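Local coordinates for protein homoserine O-acetyltransferase (Bacillus anthracis str. 'Ames Ancestor', PDB 3I1I) that probably transfers the acetyl group of acetyl-CoA to the hydroxyl of homoserine, an early step on the route to methionine, at residues L14-Y17 / R23-P26; C48-A53 / S68-G73; T107-I112 / M122-F127; I345-G350 / V355-L360. All blocks are in the same frame, centred on the assembly; numbering follows the deposited sequence.

Interaction 1: residues L14-Y17 / R23-P26; sequences LKEY and RTIP
Tyr17 and Ile25 pair across a beta hairpin, in which strand 10-18 is the outermost strand, within this chain, of the main alpha/beta hydrolase sheet and strand 24-34 returns beside it. They make an antiparallel hydrogen-bonded pair: Tyr17 N gives its proton to Ile25 O over 2.8 Å, and Ile25 N answers to Tyr17 O over 3.1 Å, the first bond being nearly straight (173°). Both residues project from one face of the sheet. Tyr17 reaches helix 129-142 there, and its hydroxyl bonds to Asp131.

Glu16 and Thr24 lie on the other face of the hairpin from Tyr17 and Ile25. Glu16 CB is 3.8 Å from Thr24 CG2, so the two side chains start in contact and cross at about a right angle; Thr24 OG1 is hydrogen-bonded to Thr18 OG1. The glutamate chain then bends at chi2 (-56°), which folds the carboxylate back over strand 24-34 instead of letting it extend away. CD comes near both Thr24 CG2 and Pro26 CD. At the tip, OE1 lies 3.4 Å from Ile25 C and 3.5 Å from Pro26 CD, while OE2 passes the same proline ring more loosely. None of these approaches is a hydrogen bond; Pro26 has no N-H to offer, and Glu16 simply lies beside its ring, pointing the same way.

Where the first strand turns its corner at Lys15, that residue's amine reaches Glu307 of the second subunit. Its carbonyl stays within the hairpin: Lys15 O rests against the proline ring, 3.2 Å from Pro26 CB.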
loop_
_atom_site.group_PDB
_atom_site.type_symbol
_atom_site.label_atom_id
_atom_site.label_comp_id
_atom_site.label_asym_id
_atom_site.label_seq_id
_atom_site.Cartn_x
_atom_site.Cartn_y
_atom_site.Cartn_z
ATOM N N LEU A 14 26.346 4.004 -24.780
ATOM C CA LEU A 14 26.246 2.977 -25.815
ATOM C C LEU A 14 25.246 3.471 -26.852
ATOM O O LEU A 14 24.173 3.967 -26.532
ATOM C CB LEU A 14 25.834 1.640 -25.250
ATOM C CG LEU A 14 26.847 0.971 -24.303
ATOM C CD1 LEU A 14 26.146 -0.117 -23.469
ATOM C CD2 LEU A 14 28.059 0.356 -25.049
ATOM N N LYS A 15 25.656 3.393 -28.106
ATOM C CA LYS A 15 24.871 3.917 -29.199
ATOM C C LYS A 15 23.647 3.041 -29.386
ATOM O O LYS A 15 22.580 3.530 -29.743
ATOM C CB LYS A 15 25.695 3.956 -30.484
ATOM C CG LYS A 15 26.686 5.101 -30.566
ATOM C CD LYS A 15 27.492 4.993 -31.833
ATOM C CE LYS A 15 28.324 6.228 -32.129
ATOM N NZ LYS A 15 29.465 5.828 -33.029
ATOM N N GLU A 16 23.839 1.747 -29.175
ATOM C CA GLU A 16 22.750 0.810 -29.122
ATOM C C GLU A 16 23.036 -0.238 -28.058
ATOM O O GLU A 16 24.105 -0.858 -28.072
ATOM C CB GLU A 16 22.574 0.096 -30.473
ATOM C CG GLU A 16 22.147 0.973 -31.663
ATOM C CD GLU A 16 20.853 1.772 -31.433
ATOM O OE1 GLU A 16 20.037 1.427 -30.547
ATOM O OE2 GLU A 16 20.669 2.770 -32.164
ATOM N N TYR A 17 22.087 -0.439 -27.147
ATOM C CA TYR A 17 22.139 -1.547 -26.224
ATOM C C TYR A 17 20.875 -2.433 -26.387
ATOM O O TYR A 17 19.752 -1.946 -26.456
ATOM C CB TYR A 17 22.310 -1.048 -24.781
ATOM C CG TYR A 17 22.087 -2.153 -23.789
ATOM C CD1 TYR A 17 23.011 -3.171 -23.654
ATOM C CD2 TYR A 17 20.909 -2.231 -23.063
ATOM C CE1 TYR A 17 22.797 -4.214 -22.781
ATOM C CE2 TYR A 17 20.672 -3.280 -22.192
ATOM C CZ TYR A 17 21.617 -4.271 -22.050
ATOM O OH TYR A 17 21.387 -5.339 -21.218
ATOM N N ARG A 23 14.498 -5.465 -26.666
ATOM C CA ARG A 23 14.392 -4.088 -27.147
ATOM C C ARG A 23 15.810 -3.463 -27.317
ATOM O O ARG A 23 16.694 -3.699 -26.482
ATOM C CB ARG A 23 13.558 -3.283 -26.163
ATOM C CG ARG A 23 13.328 -1.836 -26.549
ATOM C CD ARG A 23 12.256 -1.697 -27.598
ATOM N NE ARG A 23 11.986 -0.276 -27.803
ATOM C CZ ARG A 23 11.212 0.477 -27.025
ATOM N NH1 ARG A 23 10.567 -0.043 -25.978
ATOM N NH2 ARG A 23 11.087 1.769 -27.302
ATOM N N THR A 24 16.032 -2.698 -28.400
ATOM C CA THR A 24 17.328 -2.064 -28.632
ATOM C C THR A 24 17.182 -0.549 -28.670
ATOM O O THR A 24 16.422 -0.036 -29.477
ATOM C CB THR A 24 18.031 -2.615 -29.918
ATOM O OG1 THR A 24 18.245 -4.033 -29.771
ATOM C CG2 THR A 24 19.387 -1.940 -30.150
ATOM N N ILE A 25 17.865 0.163 -27.769
ATOM C CA ILE A 25 17.830 1.615 -27.759
ATOM C C ILE A 25 19.217 2.117 -27.347
ATOM O O ILE A 25 20.009 1.352 -26.807
ATOM C CB ILE A 25 16.719 2.170 -26.784
ATOM C CG1 ILE A 25 16.929 1.651 -25.347
ATOM C CG2 ILE A 25 15.334 1.799 -27.265
ATOM C CD1 ILE A 25 16.288 2.507 -24.244
ATOM N N PRO A 26 19.541 3.377 -27.660
ATOM C CA PRO A 26 20.719 4.006 -27.053
ATOM C C PRO A 26 20.555 4.202 -25.531
ATOM O O PRO A 26 19.473 4.569 -25.052
ATOM C CB PRO A 26 20.812 5.391 -27.753
ATOM C CG PRO A 26 19.941 5.308 -28.956
ATOM C CD PRO A 26 18.921 4.224 -28.704
#

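Interaction 2: residues C48-A53 / S68-G73; sequences CHYFSA and SGWWDG
Trp70 contributes by far the most surface to this contact, and its indole is met by Tyr50, Ala53 and His49 of the loop that leaves strand 44-48. Tyr50 presents its edge to one face of the indole in a T-shaped stack, with planes at 79° and the phenol and indole six-membered rings 5.3 Å apart between centroids. The touching atom is Tyr50 CE2, 3.7 Å from Trp70 CE3. On the same indole face but over the five-membered ring, Ala53 CB makes a CH-pi contact 4.1 Å from that ring's centroid. The methyl serves two rings at once, because it also sits above the centre of the Tyr50 ring. His49 adds its CB, which lies 3.5 Å from Trp70 CZ2.

With CG between the backbone N and the carbonyl carbon (chi1 55°), the Trp70 indole is turned toward the loop. Its NE1 is hydrogen-bonded to Thr54 O, which would restrain the rotation of the indole.

The shape of the opposing loop is held by one carbonyl. Tyr50 O accepts from Ala53 N at 3.0 Å, closing a type I turn, and from His49 ND1 at 2.7 Å, the oxygen lying in the imidazole plane. The two donors approach from opposite faces of the carbonyl plane, and His49 NE2 is engaged in turn by Asn93 N. Tyr50 also touches the probable Ser-His-Asp triad. A turn of this kind, directly following a central parallel strand and beside the probable nucleophile elbow, is where alpha/beta hydrolase-fold enzymes usually supply one of the oxyanion-hole N-H groups, and it may do so here.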
loop_
_atom_site.group_PDB
_atom_site.type_symbol
_atom_site.label_atom_id
_atom_site.label_comp_id
_atom_site.label_asym_id
_atom_site.label_seq_id
_atom_site.Cartn_x
_atom_site.Cartn_y
_atom_site.Cartn_z
ATOM N N CYS A 48 27.732 -1.549 -6.576
ATOM C CA CYS A 48 26.450 -1.337 -7.227
ATOM C C CYS A 48 25.501 -0.687 -6.238
ATOM O O CYS A 48 25.456 -1.090 -5.067
ATOM C CB CYS A 48 25.891 -2.668 -7.632
ATOM S SG CYS A 48 27.022 -3.610 -8.660
ATOM N N HIS A 49 24.716 0.277 -6.711
ATOM C CA HIS A 49 23.863 1.057 -5.825
ATOM C C HIS A 49 22.443 0.507 -5.614
ATOM O O HIS A 49 21.954 -0.297 -6.400
ATOM C CB HIS A 49 23.896 2.540 -6.220
ATOM C CG HIS A 49 22.959 2.935 -7.316
ATOM N ND1 HIS A 49 21.590 2.956 -7.160
ATOM C CD2 HIS A 49 23.203 3.462 -8.539
ATOM C CE1 HIS A 49 21.030 3.423 -8.264
ATOM N NE2 HIS A 49 21.990 3.756 -9.111
ATOM N N TYR A 50 21.821 0.915 -4.515
ATOM C CA TYR A 50 20.505 0.405 -4.137
ATOM C C TYR A 50 19.384 1.291 -4.719
ATOM O O TYR A 50 19.657 2.329 -5.315
ATOM C CB TYR A 50 20.354 0.242 -2.594
ATOM C CG TYR A 50 20.557 1.490 -1.786
ATOM C CD1 TYR A 50 19.485 2.324 -1.485
ATOM C CD2 TYR A 50 21.830 1.865 -1.345
ATOM C CE1 TYR A 50 19.657 3.513 -0.742
ATOM C CE2 TYR A 50 22.025 3.031 -0.601
ATOM C CZ TYR A 50 20.920 3.838 -0.296
ATOM O OH TYR A 50 21.090 4.969 0.432
ATOM N N PHE A 51 18.143 0.837 -4.503
ATOM C CA PHE A 51 16.896 1.338 -5.152
ATOM C C PHE A 51 16.882 2.823 -5.475
ATOM O O PHE A 51 16.827 3.204 -6.631
ATOM C CB PHE A 51 15.653 0.992 -4.262
ATOM C CG PHE A 51 14.307 1.197 -4.951
ATOM C CD1 PHE A 51 13.610 0.133 -5.464
ATOM C CD2 PHE A 51 13.753 2.464 -5.073
ATOM C CE1 PHE A 51 12.406 0.322 -6.105
ATOM C CE2 PHE A 51 12.552 2.661 -5.719
ATOM C CZ PHE A 51 11.874 1.590 -6.232
ATOM N N SER A 52 16.924 3.650 -4.452
ATOM C CA SER A 52 16.750 5.104 -4.615
ATOM C C SER A 52 18.059 5.902 -4.677
ATOM O O SER A 52 18.004 7.125 -4.741
ATOM C CB SER A 52 15.923 5.653 -3.440
ATOM O OG SER A 52 16.536 5.172 -2.242
ATOM N N ALA A 53 19.203 5.224 -4.652
ATOM C CA ALA A 53 20.529 5.893 -4.654
ATOM C C ALA A 53 21.069 6.168 -6.071
ATOM O O ALA A 53 20.308 6.225 -7.033
ATOM C CB ALA A 53 21.540 5.084 -3.830
ATOM N N SER A 68 28.366 13.076 2.316
ATOM C CA SER A 68 29.177 12.215 1.497
ATOM C C SER A 68 28.330 11.096 0.905
ATOM O O SER A 68 27.192 10.930 1.243
ATOM C CB SER A 68 30.262 11.581 2.340
ATOM O OG SER A 68 30.941 12.574 3.051
ATOM N N GLY A 69 28.931 10.314 0.031
ATOM C CA GLY A 69 28.240 9.240 -0.648
ATOM C C GLY A 69 27.766 8.149 0.277
ATOM O O GLY A 69 28.232 8.007 1.388
ATOM N N TRP A 70 26.859 7.344 -0.229
ATOM C CA TRP A 70 26.019 6.501 0.626
ATOM C C TRP A 70 26.730 5.337 1.368
ATOM O O TRP A 70 26.177 4.771 2.316
ATOM C CB TRP A 70 24.810 6.041 -0.173
ATOM C CG TRP A 70 25.131 5.368 -1.430
ATOM C CD1 TRP A 70 25.121 5.915 -2.666
ATOM C CD2 TRP A 70 25.538 4.002 -1.587
ATOM N NE1 TRP A 70 25.490 4.978 -3.598
ATOM C CE2 TRP A 70 25.746 3.788 -2.962
ATOM C CE3 TRP A 70 25.716 2.937 -0.702
ATOM C CZ2 TRP A 70 26.140 2.534 -3.496
ATOM C CZ3 TRP A 70 26.100 1.666 -1.231
ATOM C CH2 TRP A 70 26.321 1.495 -2.617
ATOM N N TRP A 71 27.939 4.980 0.952
ATOM C CA TRP A 71 28.751 3.962 1.644
ATOM C C TRP A 71 30.118 4.531 2.020
ATOM O O TRP A 71 31.125 3.794 2.097
ATOM C CB TRP A 71 28.897 2.686 0.786
ATOM C CG TRP A 71 28.222 1.443 1.315
ATOM C CD1 TRP A 71 27.360 1.358 2.364
ATOM C CD2 TRP A 71 28.323 0.111 0.782
ATOM N NE1 TRP A 71 26.935 0.057 2.541
ATOM C CE2 TRP A 71 27.500 -0.724 1.575
ATOM C CE3 TRP A 71 29.019 -0.454 -0.297
ATOM C CZ2 TRP A 71 27.375 -2.090 1.350
ATOM C CZ3 TRP A 71 28.898 -1.823 -0.530
ATOM C CH2 TRP A 71 28.081 -2.629 0.294
ATOM N N ASP A 72 30.144 5.831 2.311
ATOM C CA ASP A 72 31.403 6.539 2.556
ATOM C C ASP A 72 32.191 5.933 3.695
ATOM O O ASP A 72 33.421 5.863 3.637
ATOM C CB ASP A 72 31.188 8.023 2.826
ATOM C CG ASP A 72 32.497 8.798 2.848
ATOM O OD1 ASP A 72 33.084 9.066 1.752
ATOM O OD2 ASP A 72 32.964 9.113 3.967
ATOM N N GLY A 73 31.495 5.475 4.731
ATOM C CA GLY A 73 32.159 4.854 5.857
ATOM C C GLY A 73 32.954 3.599 5.540
ATOM O O GLY A 73 33.850 3.243 6.298
#

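Interaction 3: residues T107-I112 / M122-F127; sequences TGPKSI and MDFPVF. With ACT (acetate ion), chain D.
A type I beta turn from Gly108 to Ser111, in the long connection between strand 87-91 and helix 129-142, packs its first residues against the ring of Phe124. Gly108 supplies the central contact: its CA stands over one face of the phenyl ring in a CH-pi approach, 3.7 Å from the centroid and 20° off the normal. Pro109 continues over the same face through its N, so it is backbone that covers the ring here. Thr107, just before the turn, adds a methyl, CG2 lying 3.7 Å from Phe124 CE1. The opposite face of the ring is covered by the neighbouring Pro125, whose CD sits 3.2 Å above the plane, so the phenyl is sandwiched between Gly108 and a proline of its own segment. Phe124 points its ring into this slot with CG anti to the backbone N (chi1 -163°).

Two bonds tie the ends of the turn together. Ser111 N reaches Gly108 O at 2.8 Å, and Gly108 N returns a proton to Ser111 OG at 3.0 Å. An acetate ion, probably from the crystallisation liquor, lies beside Thr107 and Ser111; Thr107 OG1 is 3.4 Å from its OXT, at best a weak bond, and the same hydroxyl is paired with Gln28 N. The turn and its aromatic partner thus pack between strand 24-34 and helix 277-289 of the alpha/beta hydrolase fold.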
loop_
_atom_site.group_PDB
_atom_site.type_symbol
_atom_site.label_atom_id
_atom_site.label_comp_id
_atom_site.label_asym_id
_atom_site.label_seq_id
_atom_site.Cartn_x
_atom_site.Cartn_y
_atom_site.Cartn_z
ATOM N N THR A 107 19.393 6.325 -18.275
ATOM C CA THR A 107 18.385 6.205 -19.318
ATOM C C THR A 107 17.130 5.577 -18.742
ATOM O O THR A 107 17.203 4.576 -18.059
ATOM C CB THR A 107 18.888 5.361 -20.503
ATOM O OG1 THR A 107 20.136 5.901 -20.938
ATOM C CG2 THR A 107 17.878 5.386 -21.658
ATOM N N GLY A 108 15.990 6.201 -19.013
ATOM C CA GLY A 108 14.719 5.822 -18.415
ATOM C C GLY A 108 13.528 6.534 -19.049
ATOM O O GLY A 108 13.650 7.143 -20.130
ATOM N N PRO A 109 12.358 6.457 -18.392
ATOM C CA PRO A 109 11.145 6.998 -18.950
ATOM C C PRO A 109 11.159 8.504 -19.155
ATOM O O PRO A 109 10.381 9.000 -19.970
ATOM C CB PRO A 109 10.059 6.610 -17.929
ATOM C CG PRO A 109 10.672 5.651 -17.007
ATOM C CD PRO A 109 12.135 5.798 -17.095
ATOM N N LYS A 110 12.004 9.229 -18.428
ATOM C CA LYS A 110 12.165 10.648 -18.702
ATOM C C LYS A 110 13.047 10.950 -19.894
ATOM O O LYS A 110 13.056 12.100 -20.365
ATOM C CB LYS A 110 12.728 11.401 -17.498
ATOM C CG LYS A 110 11.701 11.829 -16.454
ATOM C CD LYS A 110 10.595 12.766 -17.033
ATOM C CE LYS A 110 9.246 12.647 -16.256
ATOM N NZ LYS A 110 7.975 12.900 -17.072
ATOM N N SER A 111 13.809 9.973 -20.374
ATOM C CA SER A 111 14.742 10.219 -21.464
ATOM C C SER A 111 13.976 10.453 -22.766
ATOM O O SER A 111 12.852 9.953 -22.942
ATOM C CB SER A 111 15.738 9.051 -21.602
ATOM O OG SER A 111 16.478 8.866 -20.395
ATOM N N ILE A 112 14.575 11.233 -23.673
ATOM C CA ILE A 112 13.966 11.495 -24.974
ATOM C C ILE A 112 14.206 10.300 -25.887
ATOM O O ILE A 112 15.322 9.848 -26.040
ATOM C CB ILE A 112 14.575 12.744 -25.669
ATOM C CG1 ILE A 112 14.497 13.982 -24.757
ATOM C CG2 ILE A 112 13.909 12.979 -27.027
ATOM C CD1 ILE A 112 13.090 14.406 -24.338
HETATM N N MSE A 122 5.857 5.340 -20.675
HETATM C CA MSE A 122 5.576 3.899 -20.561
HETATM C C MSE A 122 5.962 3.082 -21.793
HETATM O O MSE A 122 5.875 1.834 -21.769
HETATM C CB MSE A 122 4.115 3.641 -20.186
HETATM C CG MSE A 122 3.708 4.258 -18.858
HETATM SE SE MSE A 122 4.945 3.872 -17.362
HETATM C CE MSE A 122 4.848 1.927 -17.414
ATOM N N ASP A 123 6.433 3.744 -22.849
ATOM C CA ASP A 123 7.094 3.016 -23.923
ATOM C C ASP A 123 8.526 2.591 -23.549
ATOM O O ASP A 123 9.167 1.860 -24.306
ATOM C CB ASP A 123 7.089 3.819 -25.231
ATOM C CG ASP A 123 7.672 3.025 -26.415
ATOM O OD1 ASP A 123 7.223 1.884 -26.643
ATOM O OD2 ASP A 123 8.612 3.524 -27.080
ATOM N N PHE A 124 9.043 3.011 -22.390
ATOM C CA PHE A 124 10.369 2.525 -22.002
ATOM C C PHE A 124 10.364 1.014 -21.787
ATOM O O PHE A 124 9.398 0.461 -21.285
ATOM C CB PHE A 124 10.910 3.232 -20.764
ATOM C CG PHE A 124 12.389 3.060 -20.593
ATOM C CD1 PHE A 124 13.268 3.857 -21.312
ATOM C CD2 PHE A 124 12.894 2.073 -19.771
ATOM C CE1 PHE A 124 14.633 3.700 -21.196
ATOM C CE2 PHE A 124 14.261 1.902 -19.639
ATOM C CZ PHE A 124 15.140 2.709 -20.362
ATOM N N PRO A 125 11.441 0.328 -22.186
ATOM C CA PRO A 125 11.395 -1.118 -22.015
ATOM C C PRO A 125 11.592 -1.543 -20.576
ATOM O O PRO A 125 12.269 -0.868 -19.818
ATOM C CB PRO A 125 12.578 -1.621 -22.843
ATOM C CG PRO A 125 13.507 -0.473 -22.922
ATOM C CD PRO A 125 12.648 0.764 -22.906
ATOM N N VAL A 126 11.008 -2.676 -20.231
ATOM C CA VAL A 126 11.256 -3.302 -18.967
ATOM C C VAL A 126 12.717 -3.684 -18.893
ATOM O O VAL A 126 13.271 -4.292 -19.872
ATOM C CB VAL A 126 10.390 -4.549 -18.807
ATOM C CG1 VAL A 126 10.799 -5.313 -17.550
ATOM C CG2 VAL A 126 8.880 -4.138 -18.810
ATOM N N PHE A 127 13.336 -3.328 -17.761
ATOM C CA PHE A 127 14.690 -3.735 -17.468
ATOM C C PHE A 127 14.780 -4.596 -16.216
ATOM O O PHE A 127 13.945 -4.488 -15.318
ATOM C CB PHE A 127 15.608 -2.502 -17.331
ATOM C CG PHE A 127 15.623 -1.878 -15.947
ATOM C CD1 PHE A 127 16.634 -2.179 -15.062
ATOM C CD2 PHE A 127 14.638 -0.973 -15.558
ATOM C CE1 PHE A 127 16.680 -1.606 -13.810
ATOM C CE2 PHE A 127 14.651 -0.393 -14.302
ATOM C CZ PHE A 127 15.672 -0.710 -13.415
HETATM C C ACT D . 19.737 8.617 -23.996
HETATM O O ACT D . 18.729 8.525 -24.754
HETATM O OXT ACT D . 19.471 8.746 -22.769
HETATM C CH3 ACT D . 21.158 8.575 -24.510
#

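Interaction 4: residues I345-G350 / V355-L360; sequences IESING and VFDIHL
The amide of Asn349 and the carboxylate of Asp357 lie nearly coplanar, their planes 23° apart although the side chains themselves cross at about a right angle. Asn349 ND2 donates to Asp357 OD2 over 2.7 Å, almost straight at 170°. The oxygen lies in the amide plane and receives the proton on its syn lone pair, the side of OD1. Ser347 OG stands 3.4 Å from the same OD2, at most a weak bond whose proton is not settled, and a water bridges weakly from that hydroxyl to OD1.

Ser347 has a firmer role in its own segment. OG, set anti to the backbone N (chi1 164°), accepts from Asn349 N at 2.8 Å, forming an ST turn within the type I turn Ser347-Gly350. This turn leads directly into His351, the probable triad histidine, placed in the alpha/beta hydrolase fold on the loop after the last strand. Asp357 is the first residue beyond short helix 353-356, so its bond to Asn349 spans the segment that carries His351 and that helix.

Beside the polar group, Leu360 covers the start of the loop: its CB lies 3.9 Å from Ile345 CG2, and its CD1 is 3.5 Å from Glu346 O.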
loop_
_atom_site.group_PDB
_atom_site.type_symbol
_atom_site.label_atom_id
_atom_site.label_comp_id
_atom_site.label_asym_id
_atom_site.label_seq_id
_atom_site.Cartn_x
_atom_site.Cartn_y
_atom_site.Cartn_z
ATOM N N ILE A 345 24.322 -10.030 10.452
ATOM C CA ILE A 345 24.313 -8.974 11.443
ATOM C C ILE A 345 22.930 -8.801 12.074
ATOM O O ILE A 345 21.910 -9.276 11.549
ATOM C CB ILE A 345 24.770 -7.622 10.832
ATOM C CG1 ILE A 345 23.781 -7.108 9.775
ATOM C CG2 ILE A 345 26.245 -7.738 10.271
ATOM C CD1 ILE A 345 24.263 -5.814 9.101
ATOM N N GLU A 346 22.927 -8.086 13.191
ATOM C CA GLU A 346 21.712 -7.772 13.954
ATOM C C GLU A 346 21.642 -6.304 14.278
ATOM O O GLU A 346 22.605 -5.710 14.700
ATOM C CB GLU A 346 21.690 -8.552 15.251
ATOM C CG GLU A 346 21.908 -10.041 15.023
ATOM C CD GLU A 346 21.227 -10.935 16.044
ATOM O OE1 GLU A 346 20.062 -10.669 16.481
ATOM O OE2 GLU A 346 21.869 -11.950 16.386
ATOM N N SER A 347 20.476 -5.718 14.100
ATOM C CA SER A 347 20.321 -4.321 14.355
ATOM C C SER A 347 18.862 -3.932 14.363
ATOM O O SER A 347 18.072 -4.455 13.590
ATOM C CB SER A 347 21.061 -3.521 13.275
ATOM O OG SER A 347 20.634 -2.194 13.292
ATOM N N ILE A 348 18.536 -2.973 15.218
ATOM C CA ILE A 348 17.209 -2.409 15.270
ATOM C C ILE A 348 16.916 -1.726 13.963
ATOM O O ILE A 348 15.753 -1.526 13.615
ATOM C CB ILE A 348 17.055 -1.398 16.459
ATOM C CG1 ILE A 348 15.569 -1.035 16.643
ATOM C CG2 ILE A 348 17.952 -0.146 16.270
ATOM C CD1 ILE A 348 15.269 -0.365 17.930
ATOM N N ASN A 349 17.958 -1.385 13.210
ATOM C CA ASN A 349 17.774 -0.789 11.875
ATOM C C ASN A 349 17.310 -1.689 10.745
ATOM O O ASN A 349 17.051 -1.202 9.632
ATOM C CB ASN A 349 19.041 -0.097 11.439
ATOM C CG ASN A 349 19.270 1.180 12.182
ATOM O OD1 ASN A 349 18.316 1.901 12.490
ATOM N ND2 ASN A 349 20.525 1.468 12.505
ATOM N N GLY A 350 17.197 -2.982 10.998
ATOM C CA GLY A 350 16.638 -3.896 10.005
ATOM C C GLY A 350 17.414 -3.844 8.693
ATOM O O GLY A 350 18.664 -3.856 8.701
ATOM N N VAL A 355 23.238 -0.200 5.188
ATOM C CA VAL A 355 23.790 1.083 4.780
ATOM C C VAL A 355 24.218 1.918 5.989
ATOM O O VAL A 355 25.186 2.613 5.916
ATOM C CB VAL A 355 22.750 1.844 3.907
ATOM C CG1 VAL A 355 23.282 3.164 3.473
ATOM C CG2 VAL A 355 22.378 0.986 2.682
ATOM N N PHE A 356 23.505 1.824 7.105
ATOM C CA PHE A 356 23.767 2.647 8.266
ATOM C C PHE A 356 24.621 1.995 9.345
ATOM O O PHE A 356 25.031 2.690 10.256
ATOM C CB PHE A 356 22.452 3.022 8.959
ATOM C CG PHE A 356 21.514 3.841 8.134
ATOM C CD1 PHE A 356 21.945 4.603 7.065
ATOM C CD2 PHE A 356 20.186 3.916 8.503
ATOM C CE1 PHE A 356 21.047 5.380 6.348
ATOM C CE2 PHE A 356 19.293 4.684 7.806
ATOM C CZ PHE A 356 19.721 5.422 6.718
ATOM N N ASP A 357 24.847 0.685 9.325
ATOM C CA ASP A 357 25.650 0.046 10.393
ATOM C C ASP A 357 26.859 -0.723 9.860
ATOM O O ASP A 357 27.127 -1.867 10.209
ATOM C CB ASP A 357 24.753 -0.830 11.247
ATOM C CG ASP A 357 23.703 -0.022 11.953
ATOM O OD1 ASP A 357 24.092 0.651 12.932
ATOM O OD2 ASP A 357 22.520 -0.036 11.533
ATOM N N ILE A 358 27.566 -0.032 8.993
ATOM C CA ILE A 358 28.853 -0.407 8.457
ATOM C C ILE A 358 29.761 -0.990 9.510
ATOM O O ILE A 358 30.424 -1.971 9.259
ATOM C CB ILE A 358 29.490 0.884 7.792
ATOM C CG1 ILE A 358 29.136 0.868 6.329
ATOM C CG2 ILE A 358 31.014 1.045 8.024
ATOM C CD1 ILE A 358 27.682 0.714 6.071
ATOM N N HIS A 359 29.765 -0.434 10.707
ATOM C CA HIS A 359 30.623 -0.942 11.781
ATOM C C HIS A 359 30.375 -2.401 12.078
ATOM O O HIS A 359 31.255 -3.100 12.526
ATOM C CB HIS A 359 30.526 -0.097 13.076
ATOM C CG HIS A 359 29.190 -0.128 13.758
ATOM N ND1 HIS A 359 28.073 0.522 13.257
ATOM C CD2 HIS A 359 28.805 -0.687 14.936
ATOM C CE1 HIS A 359 27.056 0.342 14.086
ATOM N NE2 HIS A 359 27.476 -0.377 15.117
ATOM N N LEU A 360 29.172 -2.879 11.797
ATOM C CA LEU A 360 28.824 -4.290 12.137
ATOM C C LEU A 360 29.513 -5.332 11.236
ATOM O O LEU A 360 29.663 -6.494 11.638
ATOM C CB LEU A 360 27.297 -4.505 12.141
ATOM C CG LEU A 360 26.514 -3.703 13.203
ATOM C CD1 LEU A 360 24.998 -3.844 13.023
ATOM C CD2 LEU A 360 26.944 -4.107 14.645
HETATM O O HOH W 1 23.238 -1.284 15.423
#

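The four contacts fall into two touching pairs. Interactions 1 and 3 join where Arg23 NH2 forms a salt bridge with Asp123 OD2 at 3.0 Å and Ile25 CD1 packs on Phe124 CE1 at 3.7 Å; the acetate beside interaction 3 is also about 5 Å from the side chain of Pro26. Interactions 2 and 4 meet through Val355, whose CG1 is 3.5 Å from Trp70 O and whose CG2 touches Tyr50. This second pair lies near the probable triad of Ser155, His351 and Asp318, with Asn349 close to it but not touching. Interactions 1 and 4 lie on opposite sides of the chain's centre, their own centres about 39 Å apart.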